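Local atomic coordinates of poly-beta-1,6-N-acetyl-D-glucosamine export protein (Escherichia coli, PDB entry 4Y25), a protein that exports the biofilm adhesin poly-beta-1,6-N-acetyl-D-glucosamine across the outer membrane and is present here as its C-terminal beta-barrel domain. Residues Ser114-Leu119 and Asn135-Tyr140; Asn130-Asn135 and Phe160-Gln165; Asn164-Val169 and Tyr192-Thr197; Asp249-Leu254 and Lys276-Gly281. All blocks are in the same frame, centred on the assembly; numbering follows the deposited sequence.

Contact 1 of 4, residues Ser114-Leu119 and Asn135-Tyr140; sequences SQLERL and NSAQAY
Gln-115 and Gln-138 face each other across two antiparallel strands, CB to CB at 3.8 Å, and from there the two side chains run side by side in the same direction with their amide planes 34° apart. CG of Gln-115 is anti to its backbone N (chi1 -169°). Gln-138 also nears the next side chain on that face: its NE2 lies 3.6 Å from OE2 of Glu-117, whose carboxylate plane is turned 20° from the amide. Ser-136 completes this polar row by resting OG 3.7 Å from Glu-117 CG, while the same OG is hydrogen-bonded to Ser-120 OG in the loop beyond. On the other face the meeting is apolar, with Leu-116 CD2 against Ala-137 CB at 3.8 Å. Polar residues inside and apolar ones outside mark a transmembrane beta barrel: Gln-115, Glu-117, Ser-136 and Gln-138 turn to the interior, Leu-116 and Ala-137 to the outer surface. The register comes from the backbone. At the hydrogen-bonded pair Gln-115/Gln-138, the bond from Gln-138 N to Gln-115 O is nearly straight and 2.7 Å long, and the return bond from Gln-115 N to Gln-138 O is more bent. Ser-136 N gives a further bond to Glu-117 O at 3.1 Å, its reciprocal being weak. Further out, Arg-99 and Ser-101 of strand 94-105 pack against Gln-115, and Ala-156 of strand 149-160 and Arg-122 of the loop after strand 110-118 against Gln-138.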
loop_
_atom_site.group_PDB
_atom_site.type_symbol
_atom_site.label_atom_id
_atom_site.label_comp_id
_atom_site.label_asym_id
_atom_site.label_seq_id
_atom_site.Cartn_x
_atom_site.Cartn_y
_atom_site.Cartn_z
ATOM N N SER A 114 -9.350 9.400 6.327
ATOM C CA SER A 114 -10.513 9.006 5.540
ATOM C C SER A 114 -10.114 8.865 4.075
ATOM O O SER A 114 -9.154 9.495 3.629
ATOM C CB SER A 114 -11.638 10.034 5.700
ATOM O OG SER A 114 -12.853 9.571 5.137
ATOM N N GLN A 115 -10.841 8.042 3.324
ATOM C CA GLN A 115 -10.501 7.833 1.920
ATOM C C GLN A 115 -11.652 7.256 1.095
ATOM O O GLN A 115 -12.127 6.148 1.351
ATOM C CB GLN A 115 -9.275 6.921 1.816
ATOM C CG GLN A 115 -8.663 6.849 0.430
ATOM C CD GLN A 115 -7.151 6.726 0.472
ATOM O OE1 GLN A 115 -6.556 6.590 1.541
ATOM N NE2 GLN A 115 -6.522 6.776 -0.695
ATOM N N LEU A 116 -12.088 8.026 0.100
ATOM C CA LEU A 116 -13.102 7.595 -0.860
ATOM C C LEU A 116 -12.498 7.334 -2.227
ATOM O O LEU A 116 -11.678 8.117 -2.703
ATOM C CB LEU A 116 -14.193 8.646 -1.009
ATOM C CG LEU A 116 -15.144 8.866 0.149
ATOM C CD1 LEU A 116 -16.093 9.964 -0.256
ATOM C CD2 LEU A 116 -15.871 7.573 0.437
ATOM N N GLU A 117 -12.906 6.243 -2.870
ATOM C CA GLU A 117 -12.372 5.926 -4.190
ATOM C C GLU A 117 -13.405 5.375 -5.174
ATOM O O GLU A 117 -14.284 4.588 -4.818
ATOM C CB GLU A 117 -11.204 4.928 -4.076
ATOM C CG GLU A 117 -10.476 4.922 -2.732
ATOM C CD GLU A 117 -9.054 4.397 -2.825
ATOM O OE1 GLU A 117 -8.700 3.796 -3.862
ATOM O OE2 GLU A 117 -8.286 4.593 -1.860
ATOM N N ARG A 118 -13.287 5.837 -6.414
ATOM C CA ARG A 118 -13.864 5.179 -7.579
ATOM C C ARG A 118 -12.834 5.331 -8.702
ATOM O O ARG A 118 -12.251 6.395 -8.849
ATOM C CB ARG A 118 -15.224 5.788 -7.962
ATOM C CG ARG A 118 -15.145 7.096 -8.748
ATOM C CD ARG A 118 -16.437 7.446 -9.477
ATOM N NE ARG A 118 -16.581 8.892 -9.642
ATOM C CZ ARG A 118 -17.477 9.473 -10.432
ATOM N NH1 ARG A 118 -18.319 8.735 -11.143
ATOM N NH2 ARG A 118 -17.531 10.797 -10.516
ATOM N N LEU A 119 -12.500 4.256 -9.410
ATOM C CA LEU A 119 -12.760 2.897 -8.971
ATOM C C LEU A 119 -11.729 2.551 -7.903
ATOM O O LEU A 119 -10.667 3.171 -7.839
ATOM C CB LEU A 119 -12.673 1.909 -10.139
ATOM C CG LEU A 119 -13.337 2.258 -11.474
ATOM C CD1 LEU A 119 -12.408 3.084 -12.357
ATOM C CD2 LEU A 119 -13.753 0.990 -12.193
ATOM N N ASN A 135 -16.409 0.538 -5.925
ATOM C CA ASN A 135 -16.242 1.796 -5.202
ATOM C C ASN A 135 -16.122 1.513 -3.707
ATOM O O ASN A 135 -16.762 0.593 -3.196
ATOM C CB ASN A 135 -17.408 2.747 -5.478
ATOM C CG ASN A 135 -17.609 3.012 -6.957
ATOM O OD1 ASN A 135 -16.667 2.943 -7.748
ATOM N ND2 ASN A 135 -18.842 3.324 -7.340
ATOM N N SER A 136 -15.310 2.293 -3.001
ATOM C CA SER A 136 -14.999 1.960 -1.615
ATOM C C SER A 136 -14.931 3.160 -0.677
ATOM O O SER A 136 -14.989 4.314 -1.104
ATOM C CB SER A 136 -13.668 1.207 -1.547
ATOM O OG SER A 136 -12.590 2.050 -1.923
ATOM N N ALA A 137 -14.796 2.861 0.613
ATOM C CA ALA A 137 -14.613 3.873 1.642
ATOM C C ALA A 137 -13.667 3.354 2.724
ATOM O O ALA A 137 -13.948 2.348 3.373
ATOM C CB ALA A 137 -15.949 4.268 2.245
ATOM N N GLN A 138 -12.540 4.035 2.905
ATOM C CA GLN A 138 -11.575 3.646 3.927
ATOM C C GLN A 138 -11.590 4.615 5.101
ATOM O O GLN A 138 -11.875 5.801 4.936
ATOM C CB GLN A 138 -10.157 3.573 3.350
ATOM C CG GLN A 138 -9.983 2.647 2.158
ATOM C CD GLN A 138 -8.528 2.501 1.753
ATOM O OE1 GLN A 138 -7.626 2.934 2.472
ATOM N NE2 GLN A 138 -8.292 1.894 0.596
ATOM N N ALA A 139 -11.279 4.098 6.285
ATOM C CA ALA A 139 -11.059 4.935 7.457
ATOM C C ALA A 139 -9.997 4.301 8.346
ATOM O O ALA A 139 -9.879 3.075 8.398
ATOM C CB ALA A 139 -12.351 5.136 8.225
ATOM N N TYR A 140 -9.217 5.128 9.036
ATOM C CA TYR A 140 -8.241 4.600 9.984
ATOM C C TYR A 140 -7.969 5.537 11.156
ATOM O O TYR A 140 -8.199 6.743 11.076
ATOM C CB TYR A 140 -6.925 4.267 9.274
ATOM C CG TYR A 140 -6.174 5.449 8.698
ATOM C CD1 TYR A 140 -5.302 6.197 9.483
ATOM C CD2 TYR A 140 -6.309 5.794 7.360
ATOM C CE1 TYR A 140 -4.604 7.269 8.955
ATOM C CE2 TYR A 140 -5.613 6.862 6.823
ATOM C CZ TYR A 140 -4.763 7.597 7.624
ATOM O OH TYR A 140 -4.067 8.661 7.091
#

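Contact 2 of 4, residues Asn130-Asn135 and Phe160-Gln165; sequences NGVTGN and FSDSNQ
Val-132 sets CG1 at the edge of the Phe-160 ring, near its plane and 3.5 Å from CD2, where the loop leading into strand 134-144 meets the end of strand 149-160. These are neighbouring strands of the antiparallel barrel, and the contact lies where their pairing gives way to loops. At Thr-133 the link becomes polar. Its backbone N donates to Ser-161 OG over 2.6 Å, a side-chain acceptor taking the place of a backbone carbonyl; OG sits between the backbone N and the carbonyl carbon of its own residue (chi1 66°), turned to the Thr-133 amide. Thr-133 O in turn receives a weak, bent bond from Ser-161 N. Thr-133 CB touches Ser-161 CB at 3.7 Å. Gly-134 then forms a non-hydrogen-bonded pair with Phe-160, their CA atoms 4.4 Å apart, and Asn-135 carries the sheet on by backbone bonding to Asp-159. Beyond Phe-160 the chain doubles back tightly, with Phe-160 N bonded to Asn-164 O at 2.8 Å. The phenyl ring lies parallel to that of Tyr-203 from a neighbouring loop, and Asn-164 ND2 stands 3.6 Å above the plane of the Phe-160 ring, offset toward its rim.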
loop_
_atom_site.group_PDB
_atom_site.type_symbol
_atom_site.label_atom_id
_atom_site.label_comp_id
_atom_site.label_asym_id
_atom_site.label_seq_id
_atom_site.Cartn_x
_atom_site.Cartn_y
_atom_site.Cartn_z
ATOM N N ASN A 130 -14.137 -9.577 -16.396
ATOM C CA ASN A 130 -15.556 -9.689 -16.651
ATOM C C ASN A 130 -16.182 -8.326 -16.375
ATOM O O ASN A 130 -17.399 -8.178 -16.277
ATOM C CB ASN A 130 -16.141 -10.785 -15.770
ATOM C CG ASN A 130 -15.329 -12.069 -15.843
ATOM O OD1 ASN A 130 -15.093 -12.605 -16.925
ATOM N ND2 ASN A 130 -14.852 -12.536 -14.694
ATOM N N GLY A 131 -15.310 -7.331 -16.239
ATOM C CA GLY A 131 -15.710 -5.954 -16.015
ATOM C C GLY A 131 -16.243 -5.651 -14.627
ATOM O O GLY A 131 -17.244 -4.950 -14.496
ATOM N N VAL A 132 -15.585 -6.162 -13.590
ATOM C CA VAL A 132 -16.037 -5.907 -12.226
ATOM C C VAL A 132 -15.564 -4.546 -11.720
ATOM O O VAL A 132 -14.371 -4.311 -11.520
ATOM C CB VAL A 132 -15.571 -7.003 -11.250
ATOM C CG1 VAL A 132 -15.835 -6.577 -9.813
ATOM C CG2 VAL A 132 -16.292 -8.307 -11.547
ATOM N N THR A 133 -16.532 -3.658 -11.519
ATOM C CA THR A 133 -16.290 -2.301 -11.051
ATOM C C THR A 133 -16.465 -2.239 -9.533
ATOM O O THR A 133 -17.289 -2.963 -8.974
ATOM C CB THR A 133 -17.250 -1.307 -11.748
ATOM O OG1 THR A 133 -17.021 -1.333 -13.163
ATOM C CG2 THR A 133 -17.063 0.113 -11.234
ATOM N N GLY A 134 -15.687 -1.391 -8.867
ATOM C CA GLY A 134 -15.792 -1.250 -7.426
ATOM C C GLY A 134 -15.586 0.157 -6.898
ATOM O O GLY A 134 -14.709 0.886 -7.357
ATOM N N ASN A 135 -16.409 0.538 -5.925
ATOM C CA ASN A 135 -16.242 1.796 -5.202
ATOM C C ASN A 135 -16.122 1.513 -3.707
ATOM O O ASN A 135 -16.762 0.593 -3.196
ATOM C CB ASN A 135 -17.408 2.747 -5.478
ATOM C CG ASN A 135 -17.609 3.012 -6.957
ATOM O OD1 ASN A 135 -16.667 2.943 -7.748
ATOM N ND2 ASN A 135 -18.842 3.324 -7.340
ATOM N N PHE A 160 -18.775 -4.091 -4.969
ATOM C CA PHE A 160 -18.425 -4.564 -6.306
ATOM C C PHE A 160 -19.620 -4.440 -7.247
ATOM O O PHE A 160 -20.765 -4.394 -6.799
ATOM C CB PHE A 160 -17.947 -6.020 -6.263
ATOM C CG PHE A 160 -16.609 -6.218 -5.599
ATOM C CD1 PHE A 160 -16.406 -5.851 -4.277
ATOM C CD2 PHE A 160 -15.562 -6.805 -6.291
ATOM C CE1 PHE A 160 -15.180 -6.045 -3.669
ATOM C CE2 PHE A 160 -14.334 -7.003 -5.687
ATOM C CZ PHE A 160 -14.143 -6.622 -4.375
ATOM N N SER A 161 -19.358 -4.408 -8.551
ATOM C CA SER A 161 -20.429 -4.287 -9.537
ATOM C C SER A 161 -21.124 -5.625 -9.794
ATOM O O SER A 161 -21.900 -5.755 -10.743
ATOM C CB SER A 161 -19.892 -3.721 -10.853
ATOM O OG SER A 161 -18.995 -4.627 -11.473
ATOM N N ASP A 162 -20.844 -6.614 -8.950
ATOM C CA ASP A 162 -21.507 -7.910 -9.042
ATOM C C ASP A 162 -22.161 -8.274 -7.709
ATOM O O ASP A 162 -22.176 -9.440 -7.309
ATOM C CB ASP A 162 -20.518 -8.996 -9.483
ATOM C CG ASP A 162 -19.461 -9.303 -8.433
ATOM O OD1 ASP A 162 -19.272 -8.486 -7.510
ATOM O OD2 ASP A 162 -18.810 -10.364 -8.537
ATOM N N SER A 163 -22.677 -7.250 -7.029
ATOM C CA SER A 163 -23.432 -7.382 -5.779
ATOM C C SER A 163 -22.579 -7.766 -4.568
ATOM O O SER A 163 -23.067 -7.747 -3.437
ATOM C CB SER A 163 -24.570 -8.398 -5.943
ATOM O OG SER A 163 -25.252 -8.603 -4.718
ATOM N N ASN A 164 -21.313 -8.103 -4.791
ATOM C CA ASN A 164 -20.439 -8.481 -3.686
ATOM C C ASN A 164 -19.965 -7.273 -2.893
ATOM O O ASN A 164 -19.499 -6.290 -3.468
ATOM C CB ASN A 164 -19.225 -9.260 -4.193
ATOM C CG ASN A 164 -18.345 -9.768 -3.061
ATOM O OD1 ASN A 164 -18.634 -10.796 -2.448
ATOM N ND2 ASN A 164 -17.269 -9.044 -2.775
ATOM N N GLN A 165 -20.086 -7.342 -1.573
ATOM C CA GLN A 165 -19.528 -6.297 -0.729
ATOM C C GLN A 165 -18.470 -6.857 0.211
ATOM O O GLN A 165 -18.713 -7.803 0.960
ATOM C CB GLN A 165 -20.622 -5.570 0.065
ATOM C CG GLN A 165 -21.858 -6.382 0.391
ATOM C CD GLN A 165 -22.791 -5.636 1.329
ATOM O OE1 GLN A 165 -23.090 -4.459 1.119
ATOM N NE2 GLN A 165 -23.255 -6.317 2.371
#

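Contact 3 of 4, residues Asn164-Val169 and Tyr192-Thr197; sequences NQRHEV and YYEQNT
Val-169 and Tyr-193 form a hydrogen-bonded antiparallel pair, as do His-167 and Gln-195, on hairpin strands whose axes approach to 4.6 Å at 173°. In the first pair both bonds, Val-169 N to Tyr-193 O and Tyr-193 N to Val-169 O, measure 2.7 Å. Beyond Gln-195 side chains take over the joining. Thr-197 N donates to Asn-164 OD1 at 2.8 Å, and Gln-165 N to Thr-197 OG1 at 3.0 Å. Asn-196 OD1 is gripped twice: Asn-164 ND2 approaches tilted from the carbonyl plane, whereas Arg-166 NE, 2.8 Å away, lies in that plane on a lone pair and keeps the oxygen in its own guanidinium plane. A bend at chi3 (-60°) brings NE to this position. Over one guanidinium face lies Glu-194 OE2, 3.0 Å from NE, a salt bridge of charge alone, since no N-H points at it. The same OE2 accepts a bond from Asn-196 ND2, which also reaches Pro-206 O. The side chains of Arg-166 and Glu-194, both buried, turn to the barrel interior, while His-167, Val-169, Tyr-193 and Gln-195 lie on the outer face. Asn-205, from the loop after strand 183-195, bonds to both Asn-164 OD1 and Arg-166 NH2. Strand 149-160 flanks the hairpin on one edge, through backbone hydrogen bonds of Arg-166 with Thr-158, and strand 208-225 on the other, through those of Tyr-192 with Asp-211.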
loop_
_atom_site.group_PDB
_atom_site.type_symbol
_atom_site.label_atom_id
_atom_site.label_comp_id
_atom_site.label_asym_id
_atom_site.label_seq_id
_atom_site.Cartn_x
_atom_site.Cartn_y
_atom_site.Cartn_z
ATOM N N ASN A 164 -21.313 -8.103 -4.791
ATOM C CA ASN A 164 -20.439 -8.481 -3.686
ATOM C C ASN A 164 -19.965 -7.273 -2.893
ATOM O O ASN A 164 -19.499 -6.290 -3.468
ATOM C CB ASN A 164 -19.225 -9.260 -4.193
ATOM C CG ASN A 164 -18.345 -9.768 -3.061
ATOM O OD1 ASN A 164 -18.634 -10.796 -2.448
ATOM N ND2 ASN A 164 -17.269 -9.044 -2.775
ATOM N N GLN A 165 -20.086 -7.342 -1.573
ATOM C CA GLN A 165 -19.528 -6.297 -0.729
ATOM C C GLN A 165 -18.470 -6.857 0.211
ATOM O O GLN A 165 -18.713 -7.803 0.960
ATOM C CB GLN A 165 -20.622 -5.570 0.065
ATOM C CG GLN A 165 -21.858 -6.382 0.391
ATOM C CD GLN A 165 -22.791 -5.636 1.329
ATOM O OE1 GLN A 165 -23.090 -4.459 1.119
ATOM N NE2 GLN A 165 -23.255 -6.317 2.371
ATOM N N ARG A 166 -17.289 -6.254 0.152
ATOM C CA ARG A 166 -16.154 -6.672 0.960
ATOM C C ARG A 166 -15.903 -5.702 2.106
ATOM O O ARG A 166 -15.640 -4.521 1.882
ATOM C CB ARG A 166 -14.902 -6.781 0.089
ATOM C CG ARG A 166 -13.641 -7.137 0.851
ATOM C CD ARG A 166 -12.484 -7.366 -0.102
ATOM N NE ARG A 166 -12.762 -8.451 -1.037
ATOM C CZ ARG A 166 -11.943 -8.820 -2.016
ATOM N NH1 ARG A 166 -10.792 -8.186 -2.193
ATOM N NH2 ARG A 166 -12.278 -9.820 -2.820
ATOM N N HIS A 167 -15.990 -6.202 3.334
ATOM C CA HIS A 167 -15.645 -5.401 4.499
ATOM C C HIS A 167 -14.321 -5.891 5.073
ATOM O O HIS A 167 -14.245 -6.978 5.642
ATOM C CB HIS A 167 -16.746 -5.463 5.562
ATOM C CG HIS A 167 -18.133 -5.483 4.998
ATOM N ND1 HIS A 167 -18.741 -6.640 4.558
ATOM C CD2 HIS A 167 -19.033 -4.490 4.801
ATOM C CE1 HIS A 167 -19.954 -6.359 4.117
ATOM N NE2 HIS A 167 -20.155 -5.059 4.252
ATOM N N GLU A 168 -13.275 -5.091 4.905
ATOM C CA GLU A 168 -11.961 -5.437 5.425
ATOM C C GLU A 168 -11.665 -4.657 6.699
ATOM O O GLU A 168 -12.082 -3.509 6.841
ATOM C CB GLU A 168 -10.878 -5.168 4.381
ATOM C CG GLU A 168 -11.026 -5.980 3.108
ATOM C CD GLU A 168 -9.973 -5.634 2.074
ATOM O OE1 GLU A 168 -8.810 -6.055 2.242
ATOM O OE2 GLU A 168 -10.308 -4.946 1.090
ATOM N N VAL A 169 -10.962 -5.291 7.633
ATOM C CA VAL A 169 -10.515 -4.625 8.854
ATOM C C VAL A 169 -9.080 -5.038 9.163
ATOM O O VAL A 169 -8.727 -6.213 9.046
ATOM C CB VAL A 169 -11.410 -4.961 10.071
ATOM C CG1 VAL A 169 -10.931 -4.213 11.307
ATOM C CG2 VAL A 169 -12.865 -4.630 9.789
ATOM N N TYR A 192 -5.699 -9.023 10.569
ATOM C CA TYR A 192 -6.475 -8.704 9.379
ATOM C C TYR A 192 -7.751 -9.532 9.299
ATOM O O TYR A 192 -7.754 -10.723 9.610
ATOM C CB TYR A 192 -5.628 -8.915 8.124
ATOM C CG TYR A 192 -6.370 -8.696 6.824
ATOM C CD1 TYR A 192 -6.729 -7.416 6.410
ATOM C CD2 TYR A 192 -6.701 -9.767 6.004
ATOM C CE1 TYR A 192 -7.405 -7.214 5.219
ATOM C CE2 TYR A 192 -7.375 -9.574 4.811
ATOM C CZ TYR A 192 -7.724 -8.297 4.424
ATOM O OH TYR A 192 -8.394 -8.110 3.237
ATOM N N TYR A 193 -8.833 -8.883 8.881
ATOM C CA TYR A 193 -10.132 -9.530 8.742
ATOM C C TYR A 193 -10.772 -9.130 7.418
ATOM O O TYR A 193 -10.792 -7.953 7.062
ATOM C CB TYR A 193 -11.038 -9.159 9.920
ATOM C CG TYR A 193 -12.429 -9.758 9.872
ATOM C CD1 TYR A 193 -12.650 -11.085 10.219
ATOM C CD2 TYR A 193 -13.524 -8.989 9.501
ATOM C CE1 TYR A 193 -13.921 -11.633 10.185
ATOM C CE2 TYR A 193 -14.798 -9.526 9.463
ATOM C CZ TYR A 193 -14.992 -10.846 9.806
ATOM O OH TYR A 193 -16.261 -11.378 9.767
ATOM N N GLU A 194 -11.283 -10.114 6.684
ATOM C CA GLU A 194 -11.950 -9.858 5.412
ATOM C C GLU A 194 -13.199 -10.720 5.262
ATOM O O GLU A 194 -13.156 -11.934 5.466
ATOM C CB GLU A 194 -11.000 -10.112 4.236
ATOM C CG GLU A 194 -11.661 -9.974 2.867
ATOM C CD GLU A 194 -10.751 -10.391 1.724
ATOM O OE1 GLU A 194 -9.557 -10.664 1.976
ATOM O OE2 GLU A 194 -11.233 -10.451 0.572
ATOM N N GLN A 195 -14.310 -10.085 4.905
ATOM C CA GLN A 195 -15.563 -10.797 4.694
ATOM C C GLN A 195 -16.209 -10.379 3.376
ATOM O O GLN A 195 -16.283 -9.194 3.057
ATOM C CB GLN A 195 -16.520 -10.554 5.865
ATOM C CG GLN A 195 -17.981 -10.869 5.573
ATOM C CD GLN A 195 -18.843 -9.623 5.519
ATOM O OE1 GLN A 195 -18.433 -8.552 5.968
ATOM N NE2 GLN A 195 -20.044 -9.755 4.965
ATOM N N ASN A 196 -16.664 -11.364 2.606
ATOM C CA ASN A 196 -17.334 -11.102 1.337
ATOM C C ASN A 196 -18.730 -11.712 1.308
ATOM O O ASN A 196 -19.192 -12.259 2.310
ATOM C CB ASN A 196 -16.500 -11.636 0.175
ATOM C CG ASN A 196 -15.208 -10.870 -0.013
ATOM O OD1 ASN A 196 -15.190 -9.804 -0.625
ATOM N ND2 ASN A 196 -14.115 -11.415 0.511
ATOM N N THR A 197 -19.406 -11.621 0.165
ATOM C CA THR A 197 -20.780 -12.109 0.073
ATOM C C THR A 197 -21.029 -13.024 -1.128
ATOM O O THR A 197 -21.615 -14.095 -0.972
ATOM C CB THR A 197 -21.788 -10.939 0.024
ATOM O OG1 THR A 197 -21.401 -10.007 -0.992
ATOM C CG2 THR A 197 -21.832 -10.223 1.365
#

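Contact 4 of 4, residues Asp249-Leu254 and Lys276-Gly281; sequences DVVTQL and KRPYDG
Thr-252 and Lys-276 form a hydrogen-bonded pair on antiparallel strands whose N-to-C directions differ by 156°, linked by Lys-276 N to Thr-252 O at 3.0 Å and by the longer Thr-252 N to Lys-276 O. Past this pair the hairpin strands diverge, and Asp-249 and Pro-278 are already 6.3 Å apart between CA atoms. On the outer face Thr-252 CG2 touches Lys-276 CB at 3.8 Å; the lysine chain then extends away from its neighbour. On the inner face Val-251 and Arg-277 lie side by side, CG2 of the valine 3.8 Å from CB of the arginine. The arginine CG sits between its backbone N and carbonyl carbon (chi1 68°), and the chain bends at chi3 (-53°), which places NE; NH2 forms a salt bridge with Asp-211. Pro-278, which has no N-H to give, meets the opposite strand by carbon instead. Its CD rests 3.6 Å from Val-250 O, and its CG 3.8 Å from Asp-249 CB. Asp-249 OD1 meanwhile accepts a bond from Val-250 N at 2.8 Å, within the same strand. This is the open end of a barrel hairpin, where the strands part; Arg-283 NE of strand 283-297 bonds to Val-250 O, and Arg-277 is paired through its backbone with Glu-284. On the other edge, strand 228-243 joins Asp-249 to Ser-241 and Val-251 to Gly-239.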
loop_
_atom_site.group_PDB
_atom_site.type_symbol
_atom_site.label_atom_id
_atom_site.label_comp_id
_atom_site.label_asym_id
_atom_site.label_seq_id
_atom_site.Cartn_x
_atom_site.Cartn_y
_atom_site.Cartn_z
ATOM N N ASP A 249 -3.936 -22.693 8.257
ATOM C CA ASP A 249 -2.560 -23.106 8.034
ATOM C C ASP A 249 -1.621 -21.952 8.382
ATOM O O ASP A 249 -2.058 -20.906 8.861
ATOM C CB ASP A 249 -2.344 -23.570 6.592
ATOM C CG ASP A 249 -1.328 -24.696 6.492
ATOM O OD1 ASP A 249 -0.476 -24.816 7.399
ATOM O OD2 ASP A 249 -1.382 -25.465 5.510
ATOM N N VAL A 250 -0.333 -22.150 8.134
ATOM C CA VAL A 250 0.691 -21.219 8.589
ATOM C C VAL A 250 0.972 -20.112 7.564
ATOM O O VAL A 250 0.869 -20.322 6.355
ATOM C CB VAL A 250 2.001 -21.982 8.924
ATOM C CG1 VAL A 250 2.547 -22.681 7.688
ATOM C CG2 VAL A 250 3.045 -21.058 9.539
ATOM N N VAL A 251 1.301 -18.925 8.064
ATOM C CA VAL A 251 1.722 -17.818 7.216
ATOM C C VAL A 251 3.178 -17.472 7.494
ATOM O O VAL A 251 3.572 -17.281 8.644
ATOM C CB VAL A 251 0.854 -16.564 7.436
ATOM C CG1 VAL A 251 1.444 -15.361 6.704
ATOM C CG2 VAL A 251 -0.559 -16.821 6.978
ATOM N N THR A 252 3.978 -17.401 6.441
ATOM C CA THR A 252 5.369 -17.000 6.584
ATOM C C THR A 252 5.700 -15.913 5.566
ATOM O O THR A 252 5.227 -15.945 4.429
ATOM C CB THR A 252 6.323 -18.198 6.415
ATOM O OG1 THR A 252 7.678 -17.759 6.569
ATOM C CG2 THR A 252 6.156 -18.830 5.046
ATOM N N GLN A 253 6.495 -14.935 5.981
ATOM C CA GLN A 253 6.849 -13.844 5.083
ATOM C C GLN A 253 8.249 -13.308 5.352
ATOM O O GLN A 253 8.675 -13.175 6.501
ATOM C CB GLN A 253 5.817 -12.718 5.185
ATOM C CG GLN A 253 5.613 -12.175 6.584
ATOM C CD GLN A 253 4.373 -11.312 6.690
ATOM O OE1 GLN A 253 3.474 -11.392 5.851
ATOM N NE2 GLN A 253 4.316 -10.482 7.726
ATOM N N LEU A 254 8.961 -13.013 4.269
ATOM C CA LEU A 254 10.317 -12.487 4.343
ATOM C C LEU A 254 10.482 -11.325 3.383
ATOM O O LEU A 254 9.904 -11.317 2.296
ATOM C CB LEU A 254 11.346 -13.572 4.020
ATOM C CG LEU A 254 11.500 -14.732 5.004
ATOM C CD1 LEU A 254 12.233 -15.887 4.339
ATOM C CD2 LEU A 254 12.234 -14.276 6.252
ATOM N N LYS A 276 4.112 -16.906 1.857
ATOM C CA LYS A 276 3.456 -18.178 1.610
ATOM C C LYS A 276 2.305 -18.352 2.592
ATOM O O LYS A 276 2.517 -18.581 3.782
ATOM C CB LYS A 276 4.459 -19.328 1.730
ATOM C CG LYS A 276 3.960 -20.673 1.227
ATOM C CD LYS A 276 5.055 -21.721 1.362
ATOM C CE LYS A 276 4.665 -23.042 0.726
ATOM N NZ LYS A 276 5.748 -24.051 0.893
ATOM N N ARG A 277 1.085 -18.217 2.086
ATOM C CA ARG A 277 -0.105 -18.359 2.910
ATOM C C ARG A 277 -1.121 -19.247 2.194
ATOM O O ARG A 277 -1.028 -19.447 0.984
ATOM C CB ARG A 277 -0.703 -16.983 3.232
ATOM C CG ARG A 277 -1.293 -16.251 2.041
ATOM C CD ARG A 277 -1.898 -14.914 2.453
ATOM N NE ARG A 277 -2.852 -15.047 3.553
ATOM C CZ ARG A 277 -4.160 -15.232 3.395
ATOM N NH1 ARG A 277 -4.679 -15.310 2.177
ATOM N NH2 ARG A 277 -4.950 -15.338 4.455
ATOM N N PRO A 278 -2.084 -19.805 2.942
ATOM C CA PRO A 278 -3.103 -20.647 2.307
ATOM C C PRO A 278 -4.194 -19.857 1.586
ATOM O O PRO A 278 -4.691 -18.863 2.111
ATOM C CB PRO A 278 -3.693 -21.422 3.487
ATOM C CG PRO A 278 -3.473 -20.533 4.661
ATOM C CD PRO A 278 -2.160 -19.862 4.413
ATOM N N TYR A 279 -4.546 -20.303 0.383
ATOM C CA TYR A 279 -5.703 -19.784 -0.341
ATOM C C TYR A 279 -6.632 -20.940 -0.702
ATOM O O TYR A 279 -6.290 -21.771 -1.546
ATOM C CB TYR A 279 -5.287 -19.052 -1.619
ATOM C CG TYR A 279 -4.262 -17.950 -1.450
ATOM C CD1 TYR A 279 -4.652 -16.647 -1.151
ATOM C CD2 TYR A 279 -2.907 -18.207 -1.623
ATOM C CE1 TYR A 279 -3.717 -15.635 -1.015
ATOM C CE2 TYR A 279 -1.966 -17.203 -1.490
ATOM C CZ TYR A 279 -2.374 -15.920 -1.187
ATOM O OH TYR A 279 -1.432 -14.923 -1.052
ATOM N N ASP A 280 -7.803 -20.987 -0.069
ATOM C CA ASP A 280 -8.773 -22.061 -0.293
ATOM C C ASP A 280 -8.159 -23.448 -0.116
ATOM O O ASP A 280 -8.354 -24.330 -0.953
ATOM C CB ASP A 280 -9.390 -21.956 -1.692
ATOM C CG ASP A 280 -10.385 -20.821 -1.810
ATOM O OD1 ASP A 280 -10.861 -20.333 -0.763
ATOM O OD2 ASP A 280 -10.698 -20.423 -2.953
ATOM N N GLY A 281 -7.420 -23.640 0.969
ATOM C CA GLY A 281 -6.836 -24.937 1.251
ATOM C C GLY A 281 -5.368 -24.883 1.614
ATOM O O GLY A 281 -5.008 -24.465 2.715
#

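How the contacts relate
All four contacts belong to one closed antiparallel barrel of 16 strands, and their loops lie at the end away from the two chain termini, probably the extracellular one, since the whole protein's N-terminal domain is periplasmic. Contacts 1 and 2 share Asn-135 and touch directly, Leu-119 CD2 lying 3.6 Å from Thr-133 CG2. Contacts 2 and 3 share Asn-164 and Gln-165, and Phe-160 CE1 packs 3.8 Å from Arg-166 CB, so a continuous run of strands and loops joins contact 1 to contact 3. Contact 4 stands apart further round the wall, its nearest atoms about 6 Å from contact 3, yet Asp-211 ties the two: it bonds to Tyr-192 by backbone and to Arg-277 by charge.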